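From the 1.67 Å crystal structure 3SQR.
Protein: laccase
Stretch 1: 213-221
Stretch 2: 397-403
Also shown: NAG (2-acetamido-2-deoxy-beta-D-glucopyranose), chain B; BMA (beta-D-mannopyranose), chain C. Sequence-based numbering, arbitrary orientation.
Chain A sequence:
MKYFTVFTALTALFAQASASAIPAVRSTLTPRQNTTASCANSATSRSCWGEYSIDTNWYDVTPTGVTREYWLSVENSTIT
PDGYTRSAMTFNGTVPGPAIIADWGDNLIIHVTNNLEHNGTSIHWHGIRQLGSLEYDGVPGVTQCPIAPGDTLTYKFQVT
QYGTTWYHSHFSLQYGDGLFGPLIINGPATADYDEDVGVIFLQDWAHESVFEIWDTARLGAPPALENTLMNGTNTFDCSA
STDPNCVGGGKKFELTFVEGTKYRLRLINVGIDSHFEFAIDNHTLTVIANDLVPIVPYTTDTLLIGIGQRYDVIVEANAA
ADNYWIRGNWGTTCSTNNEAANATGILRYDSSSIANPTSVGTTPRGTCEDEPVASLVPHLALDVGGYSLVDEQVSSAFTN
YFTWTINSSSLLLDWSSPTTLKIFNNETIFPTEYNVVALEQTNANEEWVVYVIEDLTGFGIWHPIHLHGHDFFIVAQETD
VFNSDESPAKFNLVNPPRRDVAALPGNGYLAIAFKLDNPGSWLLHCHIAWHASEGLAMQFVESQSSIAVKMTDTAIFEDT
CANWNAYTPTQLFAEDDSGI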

# COMPACT_ATOMS: atom_id res chain seq x y z
N ILE A 213 -10.71 -13.42 -13.34
CA ILE A 213 -11.78 -13.54 -12.39
C ILE A 213 -12.48 -12.22 -12.12
O ILE A 213 -13.42 -12.17 -11.31
CB ILE A 213 -11.29 -14.23 -11.11
CG1 ILE A 213 -9.98 -13.67 -10.65
CG2 ILE A 213 -10.93 -15.72 -11.42
CD1 ILE A 213 -9.40 -14.36 -9.43
N TRP A 214 -12.03 -11.14 -12.77
CA TRP A 214 -12.61 -9.82 -12.52
C TRP A 214 -14.07 -9.79 -12.96
O TRP A 214 -14.92 -9.19 -12.31
CB TRP A 214 -11.80 -8.77 -13.27
CG TRP A 214 -12.47 -7.47 -13.55
CD1 TRP A 214 -12.74 -6.97 -14.78
CD2 TRP A 214 -13.00 -6.52 -12.61
NE1 TRP A 214 -13.37 -5.79 -14.69
CE2 TRP A 214 -13.54 -5.47 -13.36
CE3 TRP A 214 -13.05 -6.44 -11.24
CZ2 TRP A 214 -14.14 -4.36 -12.78
CZ3 TRP A 214 -13.69 -5.36 -10.66
CH2 TRP A 214 -14.17 -4.31 -11.43
N ASP A 215 -14.37 -10.42 -14.09
CA ASP A 215 -15.78 -10.40 -14.53
C ASP A 215 -16.73 -11.07 -13.52
O ASP A 215 -17.86 -10.59 -13.29
CB ASP A 215 -15.94 -10.95 -15.96
CG ASP A 215 -15.36 -10.04 -16.98
OD1 ASP A 215 -15.58 -8.82 -16.91
OD2 ASP A 215 -14.67 -10.53 -17.90
N THR A 216 -16.28 -12.13 -12.87
CA THR A 216 -17.05 -12.70 -11.74
C THR A 216 -17.00 -11.75 -10.54
O THR A 216 -18.03 -11.44 -9.93
CB THR A 216 -16.52 -14.04 -11.31
OG1 THR A 216 -16.52 -14.90 -12.45
CG2 THR A 216 -17.36 -14.63 -10.17
N ALA A 217 -15.79 -11.25 -10.23
CA ALA A 217 -15.64 -10.44 -9.00
C ALA A 217 -16.53 -9.23 -9.06
O ALA A 217 -17.13 -8.84 -8.07
CB ALA A 217 -14.16 -10.02 -8.76
N ARG A 218 -16.65 -8.65 -10.23
CA ARG A 218 -17.38 -7.40 -10.33
C ARG A 218 -18.92 -7.55 -10.25
O ARG A 218 -19.62 -6.57 -10.24
CB ARG A 218 -16.99 -6.66 -11.58
CG ARG A 218 -17.58 -7.20 -12.84
CD ARG A 218 -16.86 -6.59 -13.97
NE ARG A 218 -17.57 -6.81 -15.25
CZ ARG A 218 -17.30 -6.11 -16.34
NH1 ARG A 218 -16.36 -5.18 -16.33
NH2 ARG A 218 -17.99 -6.35 -17.45
N LEU A 219 -19.41 -8.78 -10.18
CA LEU A 219 -20.84 -8.98 -9.88
C LEU A 219 -21.11 -8.59 -8.43
O LEU A 219 -22.28 -8.44 -8.01
CB LEU A 219 -21.23 -10.44 -10.14
CG LEU A 219 -21.04 -10.98 -11.58
CD1 LEU A 219 -21.51 -12.49 -11.75
CD2 LEU A 219 -21.68 -10.11 -12.62
N GLY A 220 -20.05 -8.45 -7.62
CA GLY A 220 -20.19 -7.90 -6.25
C GLY A 220 -19.39 -8.57 -5.17
O GLY A 220 -19.12 -7.99 -4.08
N ALA A 221 -19.04 -9.83 -5.37
CA ALA A 221 -18.44 -10.61 -4.30
C ALA A 221 -16.99 -10.91 -4.70
O ALA A 221 -16.77 -11.48 -5.71
CB ALA A 221 -19.20 -11.89 -4.13
N ALA A 397 -23.88 0.73 -5.95
CA ALA A 397 -24.90 0.77 -7.01
C ALA A 397 -24.54 -0.33 -7.97
O ALA A 397 -23.51 -1.00 -7.79
CB ALA A 397 -24.94 2.10 -7.71
N PHE A 398 -25.43 -0.60 -8.90
CA PHE A 398 -25.16 -1.62 -9.88
C PHE A 398 -25.47 -1.00 -11.22
O PHE A 398 -26.59 -0.55 -11.48
CB PHE A 398 -25.99 -2.88 -9.62
CG PHE A 398 -25.45 -4.10 -10.30
CD1 PHE A 398 -25.63 -4.27 -11.69
CD2 PHE A 398 -24.75 -5.06 -9.58
CE1 PHE A 398 -25.12 -5.40 -12.34
CE2 PHE A 398 -24.22 -6.20 -10.22
CZ PHE A 398 -24.41 -6.37 -11.61
N THR A 399 -24.45 -0.89 -12.06
CA THR A 399 -24.63 -0.32 -13.38
C THR A 399 -24.47 -1.49 -14.36
O THR A 399 -25.36 -2.34 -14.46
CB THR A 399 -23.66 0.86 -13.58
OG1 THR A 399 -22.32 0.41 -13.40
CG2 THR A 399 -23.99 2.01 -12.57
N ASN A 400 -23.32 -1.57 -15.02
CA ASN A 400 -22.95 -2.76 -15.73
C ASN A 400 -22.53 -3.86 -14.76
O ASN A 400 -22.53 -5.05 -15.11
CB ASN A 400 -21.80 -2.44 -16.69
CG ASN A 400 -22.21 -1.44 -17.75
OD1 ASN A 400 -23.40 -1.23 -18.02
ND2 ASN A 400 -21.21 -0.82 -18.38
N TYR A 401 -22.12 -3.46 -13.56
CA TYR A 401 -21.61 -4.42 -12.59
C TYR A 401 -21.62 -3.64 -11.28
O TYR A 401 -22.07 -2.50 -11.28
CB TYR A 401 -20.24 -4.91 -13.00
CG TYR A 401 -19.22 -3.83 -13.31
CD1 TYR A 401 -18.52 -3.19 -12.29
CD2 TYR A 401 -18.95 -3.43 -14.64
CE1 TYR A 401 -17.60 -2.19 -12.55
CE2 TYR A 401 -18.02 -2.46 -14.93
CZ TYR A 401 -17.34 -1.83 -13.86
OH TYR A 401 -16.43 -0.84 -14.14
N PHE A 402 -21.22 -4.29 -10.20
CA PHE A 402 -21.27 -3.71 -8.86
C PHE A 402 -20.26 -2.58 -8.80
O PHE A 402 -19.11 -2.77 -9.12
CB PHE A 402 -20.88 -4.76 -7.83
CG PHE A 402 -21.04 -4.33 -6.43
CD1 PHE A 402 -20.03 -3.61 -5.78
CD2 PHE A 402 -22.16 -4.67 -5.71
CE1 PHE A 402 -20.17 -3.22 -4.47
CE2 PHE A 402 -22.31 -4.29 -4.39
CZ PHE A 402 -21.29 -3.54 -3.78
N THR A 403 -20.71 -1.42 -8.38
CA THR A 403 -19.85 -0.26 -8.24
C THR A 403 -20.04 0.31 -6.85
O THR A 403 -21.13 0.24 -6.30
CB THR A 403 -20.14 0.85 -9.23
OG1 THR A 403 -21.46 1.39 -8.99
CG2 THR A 403 -20.06 0.39 -10.67
C1 NAG B . -8.34 -10.45 -19.86
C2 NAG B . -8.41 -11.91 -19.48
C3 NAG B . -9.68 -12.54 -20.02
C4 NAG B . -10.91 -11.65 -19.74
C5 NAG B . -10.65 -10.23 -20.16
C6 NAG B . -11.79 -9.22 -19.92
C7 NAG B . -6.28 -13.09 -19.29
C8 NAG B . -5.17 -13.79 -20.05
N2 NAG B . -7.24 -12.59 -20.02
O3 NAG B . -9.81 -13.75 -19.35
O4 NAG B . -12.06 -12.12 -20.44
O5 NAG B . -9.49 -9.80 -19.43
O6 NAG B . -12.12 -9.31 -18.56
O7 NAG B . -6.31 -13.01 -18.09
C1 BMA C . -12.98 -12.70 -19.52
C2 BMA C . -14.31 -12.79 -20.27
C3 BMA C . -15.24 -13.62 -19.40
C4 BMA C . -14.70 -14.97 -18.97
C5 BMA C . -13.26 -14.94 -18.40
C6 BMA C . -12.42 -16.23 -18.61
O2 BMA C . -14.03 -13.40 -21.51
O3 BMA C . -16.47 -13.72 -20.10
O4 BMA C . -15.55 -15.45 -17.96
O5 BMA C . -12.51 -13.97 -19.13
O6 BMA C . -12.82 -17.53 -18.19

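The end of a helix meets a strand-loop-strand segment of the same laccase chain, and the two bury 332 Å² between them, both sides summed. Helix hydrogen bonds run from Ala217 N to Ile213 O and from Arg218 N to Trp214 O, each 2.8 Å. A type I turn from Ala217 to Gly220 follows, its ends joined by Gly220 N to Ala217 O at 3.0 Å. In the other stretch, Ala397 and Thr403 pair through both their backbone groups, with Ala397 N to Thr403 O at 2.8 Å and Thr403 N to Ala397 O at 2.9 Å. Tyr401 and Phe402 face the turn, where the CA atoms of Leu219 and Tyr401 lie 5.4 Å apart and those of Gly220 and Phe402 5.1 Å.

One hydrogen bond crosses the interface. Phe402 N donates to Arg218 O at 2.8 Å with an N-H...O angle of 158°, short and nearly straight, so it ties the turn directly to the start of the second strand segment.

Aromatic and cation-bearing groups converge on Tyr401, whose CA-to-CB bond points toward the turn and whose chi1 is p. The edge of Trp214 approaches its face; the centroids of the Trp214 six-membered ring and the Tyr401 ring lie 5.6 Å apart, with planes at 72°, and the closest atoms, Trp214 CZ2 and Tyr401 CE1, are 4.1 Å apart. Arg218 CD sits over the ring, 4.0 Å from its centroid and 26° off the normal, a CH-pi geometry. Further along the same side chain, the guanidinium lays a face against the phenol, Arg218 NH1 lying 3.5 Å from Tyr401 CE2. The arginine also forms a salt bridge, Arg218 NE to Asp215 OD1 at 3.3 Å, but the oxygen lies well out of the guanidinium plane, so the attraction is between charges with no N-H directed at it. The other carboxylate oxygen, Asp215 OD2, accepts a hydrogen bond from NAG O6 at 2.9 Å.

Van der Waals packing completes the contact around Phe402, which also points toward the turn. Gly220 CA rests 3.6 Å from Phe402 CB. Positive phi (139°) would jam a CB here against the preceding carbonyl oxygen, which by itself calls for glycine; an ideal CB would also lie a tight 3.3 Å from Phe402 CD2. Nearby, Leu219 directs its CA-to-CB bond away and contributes backbone instead: Leu219 O lies 3.7 Å from Phe398 CE2, near the ring plane at its edge, where the carbonyl's negative end faces the slightly positive ring hydrogens.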